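Local coordinates for protein pyridoxine 4-oxidase (Mesorhizobium loti, PDB 4HA6) that probably oxidises pyridoxine at its 4-hydroxymethyl group with FAD as cofactor, as a member of the GMC oxidoreductase family, at residues A[2-7]-A[26-31]; A[245-250]-A[471-476]. All blocks are in the same frame, centred on the assembly; numbering follows the deposited sequence.

Contact 1. Residues A[2-7]-A[26-31]; sequences CDIVIV and SRVLLI. With FAD (flavin-adenine dinucleotide), chain B.
Strands 4-7 and 28-31 run parallel, their axes coming within 4.7 Å at an angle of 18°, joined by near-straight bonds from Ile4 N to Arg27 O, Leu29 N to Ile4 O, Ile6 N to Leu29 O and Ile31 N to Ile6 O, the last at 2.8 Å. Ahead of the strands, Asp3 turns its carboxylate back on the partner backbone: OD1 accepts Arg27 N at 3.3 Å through its anti lone pair. An alanine here has no carboxylate to accept Arg27 N and would probably loosen the start of the pairing. Arg27 sends its extended chain past Cys2, where CD lies 3.7 Å from SG. On one face Ile4 CD1 lies alongside Val28 CG2, while Ile6 crosses obliquely to touch Val28 CG1 with CD1 and Leu30 CD1 with CG2; helix 11-20 covers this face through Leu16, Ala17 and Leu20. On the other face Val5 forks, CG2 meeting Leu29 CD2 and CG1 meeting Ile31 CD1 (both 3.8 Å), beneath strand 227-235. At the C-terminal ends Val7 CG1 approaches FAD N1A at 3.8 Å and Ile31 O approaches FAD C2A at 3.5 Å, so the adenine sits at the tip of a Rossmann-type beta-alpha-beta unit.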
loop_
_atom_site.group_PDB
_atom_site.type_symbol
_atom_site.label_atom_id
_atom_site.label_comp_id
_atom_site.label_asym_id
_atom_site.label_seq_id
_atom_site.Cartn_x
_atom_site.Cartn_y
_atom_site.Cartn_z
ATOM N N CYS A 2 -25.548 -15.508 -1.986
ATOM C CA CYS A 2 -26.618 -14.672 -2.539
ATOM C C CYS A 2 -26.648 -13.224 -2.023
ATOM O O CYS A 2 -26.990 -12.300 -2.757
ATOM C CB CYS A 2 -27.981 -15.324 -2.262
ATOM S SG CYS A 2 -28.018 -17.148 -2.383
ATOM N N ASP A 3 -26.320 -13.025 -0.758
ATOM C CA ASP A 3 -26.482 -11.706 -0.164
ATOM C C ASP A 3 -25.389 -10.731 -0.606
ATOM O O ASP A 3 -25.692 -9.645 -1.105
ATOM C CB ASP A 3 -26.537 -11.797 1.364
ATOM C CG ASP A 3 -27.933 -12.082 1.884
ATOM O OD1 ASP A 3 -28.076 -13.033 2.684
ATOM O OD2 ASP A 3 -28.879 -11.348 1.509
ATOM N N ILE A 4 -24.125 -11.101 -0.409
ATOM C CA ILE A 4 -23.013 -10.203 -0.745
ATOM C C ILE A 4 -21.919 -10.930 -1.497
ATOM O O ILE A 4 -21.482 -11.999 -1.078
ATOM C CB ILE A 4 -22.307 -9.647 0.502
ATOM C CG1 ILE A 4 -23.288 -9.404 1.638
ATOM C CG2 ILE A 4 -21.511 -8.375 0.163
ATOM C CD1 ILE A 4 -22.665 -9.661 2.983
ATOM N N VAL A 5 -21.440 -10.325 -2.575
ATOM C CA VAL A 5 -20.279 -10.854 -3.279
ATOM C C VAL A 5 -19.093 -9.905 -3.122
ATOM O O VAL A 5 -19.211 -8.707 -3.393
ATOM C CB VAL A 5 -20.574 -11.082 -4.770
ATOM C CG1 VAL A 5 -19.280 -11.261 -5.536
ATOM C CG2 VAL A 5 -21.464 -12.301 -4.946
ATOM N N ILE A 6 -17.959 -10.442 -2.677
ATOM C CA ILE A 6 -16.719 -9.669 -2.562
ATOM C C ILE A 6 -15.776 -10.031 -3.706
ATOM O O ILE A 6 -15.420 -11.213 -3.892
ATOM C CB ILE A 6 -16.013 -9.916 -1.195
ATOM C CG1 ILE A 6 -16.972 -9.629 -0.032
ATOM C CG2 ILE A 6 -14.752 -9.087 -1.059
ATOM C CD1 ILE A 6 -16.488 -10.187 1.304
ATOM N N VAL A 7 -15.368 -9.019 -4.472
ATOM C CA VAL A 7 -14.502 -9.244 -5.623
ATOM C C VAL A 7 -13.056 -8.923 -5.252
ATOM O O VAL A 7 -12.701 -7.758 -5.049
ATOM C CB VAL A 7 -14.923 -8.384 -6.831
ATOM C CG1 VAL A 7 -13.975 -8.616 -8.014
ATOM C CG2 VAL A 7 -16.373 -8.679 -7.222
ATOM N N SER A 26 -26.241 -13.661 6.787
ATOM C CA SER A 26 -25.629 -13.127 5.573
ATOM C C SER A 26 -24.928 -14.238 4.809
ATOM O O SER A 26 -24.169 -15.014 5.388
ATOM C CB SER A 26 -24.620 -12.020 5.915
ATOM O OG SER A 26 -25.281 -10.812 6.261
ATOM N N ARG A 27 -25.188 -14.313 3.513
ATOM C CA ARG A 27 -24.507 -15.274 2.660
ATOM C C ARG A 27 -23.425 -14.533 1.883
ATOM O O ARG A 27 -23.721 -13.629 1.101
ATOM C CB ARG A 27 -25.497 -15.912 1.693
ATOM C CG ARG A 27 -25.538 -17.428 1.751
ATOM C CD ARG A 27 -26.791 -17.955 1.064
ATOM N NE ARG A 27 -27.003 -19.374 1.332
ATOM C CZ ARG A 27 -28.180 -19.986 1.242
ATOM N NH1 ARG A 27 -29.262 -19.302 0.891
ATOM N NH2 ARG A 27 -28.281 -21.282 1.508
ATOM N N VAL A 28 -22.176 -14.938 2.079
ATOM C CA VAL A 28 -21.040 -14.206 1.540
ATOM C C VAL A 28 -20.233 -15.064 0.573
ATOM O O VAL A 28 -19.842 -16.188 0.903
ATOM C CB VAL A 28 -20.114 -13.735 2.680
ATOM C CG1 VAL A 28 -18.865 -13.023 2.121
ATOM C CG2 VAL A 28 -20.891 -12.835 3.643
ATOM N N LEU A 29 -20.004 -14.539 -0.627
ATOM C CA LEU A 29 -19.143 -15.201 -1.609
ATOM C C LEU A 29 -17.896 -14.347 -1.866
ATOM O O LEU A 29 -17.999 -13.149 -2.161
ATOM C CB LEU A 29 -19.904 -15.442 -2.917
ATOM C CG LEU A 29 -19.088 -15.827 -4.154
ATOM C CD1 LEU A 29 -18.442 -17.196 -3.952
ATOM C CD2 LEU A 29 -19.980 -15.806 -5.406
ATOM N N LEU A 30 -16.722 -14.963 -1.753
ATOM C CA LEU A 30 -15.464 -14.276 -2.046
ATOM C C LEU A 30 -14.893 -14.796 -3.364
ATOM O O LEU A 30 -14.704 -16.007 -3.522
ATOM C CB LEU A 30 -14.459 -14.493 -0.902
ATOM C CG LEU A 30 -13.069 -13.880 -1.077
ATOM C CD1 LEU A 30 -13.182 -12.388 -1.329
ATOM C CD2 LEU A 30 -12.171 -14.166 0.120
ATOM N N ILE A 31 -14.635 -13.895 -4.314
ATOM C CA ILE A 31 -14.107 -14.304 -5.630
ATOM C C ILE A 31 -12.684 -13.789 -5.835
ATOM O O ILE A 31 -12.469 -12.574 -5.925
ATOM C CB ILE A 31 -15.003 -13.819 -6.797
ATOM C CG1 ILE A 31 -16.459 -14.231 -6.564
ATOM C CG2 ILE A 31 -14.493 -14.346 -8.146
ATOM C CD1 ILE A 31 -17.407 -13.772 -7.662
HETATM P PA FAD B . -4.706 -6.215 -2.759
HETATM O O1A FAD B . -4.260 -6.681 -1.380
HETATM O O2A FAD B . -3.670 -6.052 -3.835
HETATM O O5B FAD B . -5.846 -7.249 -3.257
HETATM C C5B FAD B . -6.359 -7.309 -4.584
HETATM C C4B FAD B . -6.834 -8.744 -4.764
HETATM O O4B FAD B . -7.894 -8.840 -5.722
HETATM C C3B FAD B . -5.704 -9.629 -5.272
HETATM O O3B FAD B . -5.735 -10.828 -4.479
HETATM C C2B FAD B . -6.058 -9.914 -6.730
HETATM O O2B FAD B . -5.577 -11.203 -7.149
HETATM C C1B FAD B . -7.582 -9.831 -6.719
HETATM N N9A FAD B . -8.205 -9.384 -8.001
HETATM C C8A FAD B . -7.794 -8.369 -8.791
HETATM N N7A FAD B . -8.620 -8.238 -9.864
HETATM C C5A FAD B . -9.589 -9.179 -9.771
HETATM C C6A FAD B . -10.776 -9.583 -10.569
HETATM N N6A FAD B . -11.110 -8.926 -11.725
HETATM N N1A FAD B . -11.522 -10.627 -10.106
HETATM C C2A FAD B . -11.213 -11.274 -8.963
HETATM N N3A FAD B . -10.149 -10.946 -8.196
HETATM C C4A FAD B . -9.311 -9.926 -8.537
HETATM N N1 FAD B . 2.053 -1.935 2.762
HETATM C C2 FAD B . 2.409 -1.700 4.038
HETATM O O2 FAD B . 1.631 -1.039 4.761
HETATM N N3 FAD B . 3.578 -2.123 4.554
HETATM C C4 FAD B . 4.466 -2.831 3.834
HETATM O O4 FAD B . 5.562 -3.208 4.327
HETATM C C4X FAD B . 4.145 -3.129 2.420
HETATM N N5 FAD B . 4.986 -3.818 1.621
HETATM C C5X FAD B . 4.657 -4.094 0.334
HETATM C C6 FAD B . 5.529 -4.815 -0.479
HETATM C C7 FAD B . 5.188 -5.105 -1.797
HETATM C C7M FAD B . 6.142 -5.890 -2.663
HETATM C C8 FAD B . 3.881 -4.644 -2.343
HETATM C C8M FAD B . 3.520 -4.954 -3.771
HETATM C C9 FAD B . 3.000 -3.924 -1.539
HETATM C C9A FAD B . 3.354 -3.631 -0.221
HETATM N N10 FAD B . 2.475 -2.902 0.599
HETATM C C10 FAD B . 2.847 -2.634 1.924
HETATM C "C1'" FAD B . 1.192 -2.425 0.068
HETATM C "C2'" FAD B . 0.006 -3.230 0.572
HETATM O "O2'" FAD B . 0.289 -4.636 0.485
HETATM C "C3'" FAD B . -1.187 -2.867 -0.315
HETATM O "O3'" FAD B . -1.315 -1.436 -0.338
HETATM C "C4'" FAD B . -2.472 -3.499 0.190
HETATM O "O4'" FAD B . -2.273 -4.923 0.254
HETATM C "C5'" FAD B . -3.660 -3.152 -0.713
HETATM O "O5'" FAD B . -4.701 -4.093 -0.458
HETATM P P FAD B . -6.023 -4.074 -1.362
HETATM O O1P FAD B . -7.133 -4.872 -0.690
HETATM O O2P FAD B . -6.303 -2.657 -1.818
HETATM O O3P FAD B . -5.531 -4.842 -2.682
#

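Contact 2. Residues A[245-250]-A[471-476]; sequences DQIVLC and DNLFVV. With FAD (flavin-adenine dinucleotide), chain B.
Four backbone hydrogen bonds pair strand 246-249 in parallel with strand 473-475: Ile247 N to Asn472 O, Phe474 N to Ile247 O, Leu249 N to Phe474 O, and Val476 N to Leu249 O at 2.8 Å. Of these, Leu249 N stands above the carbonyl plane of Phe474. A side-chain bond precedes them. Asn472, with CG in the crowded position between backbone N and carbonyl carbon (chi1 68°), gives ND2 to Asp245 O at 3.1 Å, again from above the carbonyl plane, while its OD1 accepts Val228 N. A water donates to both Gln246 OE1 and Asp471 O. The pairing places 473-475 at the edge of the five-stranded parallel sheet of the FAD-binding Rossmann-type fold. Bent at chi2 (-71°), Gln246 also sets OE1 in the plane of the Phe474 ring, at its edge, 3.1 Å from CE2. Apolar contacts divide between the two faces. Leu473 CD1 touches both Ile247 CG2 (3.7 Å) and Leu249 CG (3.8 Å), on the side packed by helix 252-262 and strand 227-235; on the reverse, Val248 CG1 meets Val476 CG2 obliquely at 3.6 Å. Cys250 O, just past its strand, lies 3.6 Å from FAD C5B.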
loop_
_atom_site.group_PDB
_atom_site.type_symbol
_atom_site.label_atom_id
_atom_site.label_comp_id
_atom_site.label_asym_id
_atom_site.label_seq_id
_atom_site.Cartn_x
_atom_site.Cartn_y
_atom_site.Cartn_z
ATOM N N ASP A 245 -27.111 -9.609 -4.211
ATOM C CA ASP A 245 -27.864 -8.455 -3.746
ATOM C C ASP A 245 -26.949 -7.237 -3.536
ATOM O O ASP A 245 -27.344 -6.096 -3.800
ATOM C CB ASP A 245 -28.573 -8.787 -2.428
ATOM C CG ASP A 245 -29.765 -9.721 -2.614
ATOM O OD1 ASP A 245 -30.067 -10.097 -3.768
ATOM O OD2 ASP A 245 -30.408 -10.063 -1.597
ATOM N N GLN A 246 -25.743 -7.480 -3.024
ATOM C CA GLN A 246 -24.769 -6.402 -2.793
ATOM C C GLN A 246 -23.412 -6.825 -3.345
ATOM O O GLN A 246 -23.038 -7.994 -3.231
ATOM C CB GLN A 246 -24.635 -6.092 -1.294
ATOM C CG GLN A 246 -25.955 -5.789 -0.595
ATOM C CD GLN A 246 -26.526 -4.454 -1.013
ATOM O OE1 GLN A 246 -25.784 -3.497 -1.226
ATOM N NE2 GLN A 246 -27.850 -4.379 -1.136
ATOM N N ILE A 247 -22.679 -5.887 -3.945
ATOM C CA ILE A 247 -21.374 -6.195 -4.542
ATOM C C ILE A 247 -20.330 -5.233 -3.967
ATOM O O ILE A 247 -20.503 -4.012 -4.004
ATOM C CB ILE A 247 -21.375 -6.084 -6.094
ATOM C CG1 ILE A 247 -22.336 -7.103 -6.733
ATOM C CG2 ILE A 247 -19.953 -6.280 -6.647
ATOM C CD1 ILE A 247 -23.825 -6.676 -6.724
ATOM N N VAL A 248 -19.266 -5.793 -3.408
ATOM C CA VAL A 248 -18.180 -4.998 -2.858
ATOM C C VAL A 248 -16.950 -5.297 -3.682
ATOM O O VAL A 248 -16.573 -6.462 -3.817
ATOM C CB VAL A 248 -17.873 -5.381 -1.393
ATOM C CG1 VAL A 248 -16.758 -4.508 -0.831
ATOM C CG2 VAL A 248 -19.121 -5.249 -0.537
ATOM N N LEU A 249 -16.334 -4.249 -4.235
ATOM C CA LEU A 249 -15.084 -4.391 -4.989
ATOM C C LEU A 249 -13.879 -4.229 -4.068
ATOM O O LEU A 249 -13.727 -3.189 -3.394
ATOM C CB LEU A 249 -15.002 -3.354 -6.104
ATOM C CG LEU A 249 -16.083 -3.395 -7.177
ATOM C CD1 LEU A 249 -15.597 -2.637 -8.413
ATOM C CD2 LEU A 249 -16.426 -4.841 -7.539
ATOM N N CYS A 250 -13.019 -5.247 -4.058
ATOM C CA CYS A 250 -11.779 -5.209 -3.295
ATOM C C CYS A 250 -10.623 -5.657 -4.187
ATOM O O CYS A 250 -9.692 -6.318 -3.730
ATOM C CB CYS A 250 -11.884 -6.138 -2.088
ATOM S SG CYS A 250 -13.208 -5.679 -0.924
ATOM N N ASP A 471 -26.911 1.876 -6.610
ATOM C CA ASP A 471 -27.436 1.642 -5.264
ATOM C C ASP A 471 -26.757 0.515 -4.467
ATOM O O ASP A 471 -26.749 0.528 -3.234
ATOM C CB ASP A 471 -28.946 1.379 -5.328
ATOM C CG ASP A 471 -29.716 2.531 -5.949
ATOM O OD1 ASP A 471 -30.706 2.253 -6.661
ATOM O OD2 ASP A 471 -29.335 3.705 -5.730
ATOM N N ASN A 472 -26.197 -0.473 -5.151
ATOM C CA ASN A 472 -25.769 -1.664 -4.430
ATOM C C ASN A 472 -24.335 -2.064 -4.725
ATOM O O ASN A 472 -23.984 -3.243 -4.575
ATOM C CB ASN A 472 -26.705 -2.835 -4.740
ATOM C CG ASN A 472 -26.587 -3.295 -6.168
ATOM O OD1 ASN A 472 -26.129 -2.545 -7.042
ATOM N ND2 ASN A 472 -26.983 -4.535 -6.422
ATOM N N LEU A 473 -23.516 -1.091 -5.138
ATOM C CA LEU A 473 -22.106 -1.349 -5.434
ATOM C C LEU A 473 -21.182 -0.500 -4.573
ATOM O O LEU A 473 -21.299 0.725 -4.527
ATOM C CB LEU A 473 -21.820 -1.110 -6.923
ATOM C CG LEU A 473 -20.375 -1.206 -7.423
ATOM C CD1 LEU A 473 -19.827 -2.600 -7.260
ATOM C CD2 LEU A 473 -20.314 -0.788 -8.883
ATOM N N PHE A 474 -20.241 -1.160 -3.907
ATOM C CA PHE A 474 -19.312 -0.466 -3.026
ATOM C C PHE A 474 -17.866 -0.726 -3.467
ATOM O O PHE A 474 -17.579 -1.742 -4.110
ATOM C CB PHE A 474 -19.564 -0.897 -1.572
ATOM C CG PHE A 474 -21.013 -0.753 -1.149
ATOM C CD1 PHE A 474 -21.448 0.392 -0.486
ATOM C CD2 PHE A 474 -21.945 -1.744 -1.456
ATOM C CE1 PHE A 474 -22.785 0.544 -0.116
ATOM C CE2 PHE A 474 -23.280 -1.601 -1.084
ATOM C CZ PHE A 474 -23.693 -0.458 -0.415
ATOM N N VAL A 475 -16.974 0.216 -3.176
ATOM C CA VAL A 475 -15.554 0.044 -3.470
ATOM C C VAL A 475 -14.796 0.155 -2.146
ATOM O O VAL A 475 -14.812 1.202 -1.495
ATOM C CB VAL A 475 -15.047 1.073 -4.485
ATOM C CG1 VAL A 475 -13.597 0.785 -4.819
ATOM C CG2 VAL A 475 -15.918 1.049 -5.771
ATOM N N VAL A 476 -14.194 -0.948 -1.707
ATOM C CA VAL A 476 -13.600 -0.981 -0.380
ATOM C C VAL A 476 -12.193 -1.550 -0.446
ATOM O O VAL A 476 -11.983 -2.730 -0.143
ATOM C CB VAL A 476 -14.468 -1.792 0.620
ATOM C CG1 VAL A 476 -13.916 -1.663 2.026
ATOM C CG2 VAL A 476 -15.886 -1.280 0.600
HETATM P PA FAD B . -4.706 -6.215 -2.759
HETATM O O1A FAD B . -4.260 -6.681 -1.380
HETATM O O2A FAD B . -3.670 -6.052 -3.835
HETATM O O5B FAD B . -5.846 -7.249 -3.257
HETATM C C5B FAD B . -6.359 -7.309 -4.584
HETATM C C4B FAD B . -6.834 -8.744 -4.764
HETATM O O4B FAD B . -7.894 -8.840 -5.722
HETATM C C3B FAD B . -5.704 -9.629 -5.272
HETATM O O3B FAD B . -5.735 -10.828 -4.479
HETATM C C2B FAD B . -6.058 -9.914 -6.730
HETATM O O2B FAD B . -5.577 -11.203 -7.149
HETATM C C1B FAD B . -7.582 -9.831 -6.719
HETATM N N9A FAD B . -8.205 -9.384 -8.001
HETATM C C8A FAD B . -7.794 -8.369 -8.791
HETATM N N7A FAD B . -8.620 -8.238 -9.864
HETATM C C5A FAD B . -9.589 -9.179 -9.771
HETATM C C6A FAD B . -10.776 -9.583 -10.569
HETATM N N6A FAD B . -11.110 -8.926 -11.725
HETATM N N1A FAD B . -11.522 -10.627 -10.106
HETATM C C2A FAD B . -11.213 -11.274 -8.963
HETATM N N3A FAD B . -10.149 -10.946 -8.196
HETATM C C4A FAD B . -9.311 -9.926 -8.537
HETATM N N1 FAD B . 2.053 -1.935 2.762
HETATM C C2 FAD B . 2.409 -1.700 4.038
HETATM O O2 FAD B . 1.631 -1.039 4.761
HETATM N N3 FAD B . 3.578 -2.123 4.554
HETATM C C4 FAD B . 4.466 -2.831 3.834
HETATM O O4 FAD B . 5.562 -3.208 4.327
HETATM C C4X FAD B . 4.145 -3.129 2.420
HETATM N N5 FAD B . 4.986 -3.818 1.621
HETATM C C5X FAD B . 4.657 -4.094 0.334
HETATM C C6 FAD B . 5.529 -4.815 -0.479
HETATM C C7 FAD B . 5.188 -5.105 -1.797
HETATM C C7M FAD B . 6.142 -5.890 -2.663
HETATM C C8 FAD B . 3.881 -4.644 -2.343
HETATM C C8M FAD B . 3.520 -4.954 -3.771
HETATM C C9 FAD B . 3.000 -3.924 -1.539
HETATM C C9A FAD B . 3.354 -3.631 -0.221
HETATM N N10 FAD B . 2.475 -2.902 0.599
HETATM C C10 FAD B . 2.847 -2.634 1.924
HETATM C "C1'" FAD B . 1.192 -2.425 0.068
HETATM C "C2'" FAD B . 0.006 -3.230 0.572
HETATM O "O2'" FAD B . 0.289 -4.636 0.485
HETATM C "C3'" FAD B . -1.187 -2.867 -0.315
HETATM O "O3'" FAD B . -1.315 -1.436 -0.338
HETATM C "C4'" FAD B . -2.472 -3.499 0.190
HETATM O "O4'" FAD B . -2.273 -4.923 0.254
HETATM C "C5'" FAD B . -3.660 -3.152 -0.713
HETATM O "O5'" FAD B . -4.701 -4.093 -0.458
HETATM P P FAD B . -6.023 -4.074 -1.362
HETATM O O1P FAD B . -7.133 -4.872 -0.690
HETATM O O2P FAD B . -6.303 -2.657 -1.818
HETATM O O3P FAD B . -5.531 -4.842 -2.682
HETATM O O HOH W 1 -27.301 -1.486 -1.307
#

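Overall arrangement
From the N terminus, the chain runs through strand 4-7 and helix 11-20 into strand 28-31, where contact 1 closes a short loop of 18 residues. Much later strand 246-249 comes in against the other edge of 4-7, with probable hydrogen bonds from Gln246 N to Asp3 O and from Cys250 N to Val7 O. Contact 2 then opens and closes only after 220 residues, which include all the strands of the large antiparallel sheet, when strand 473-475 returns. The contacts thus follow in series, neither nested nor crossed. Together they align 28-31, 4-7, 246-249 and 473-475 in one parallel sheet; contact 2 alone joins the two sequence-family regions, and both reach FAD at the C-terminal ends of their strands.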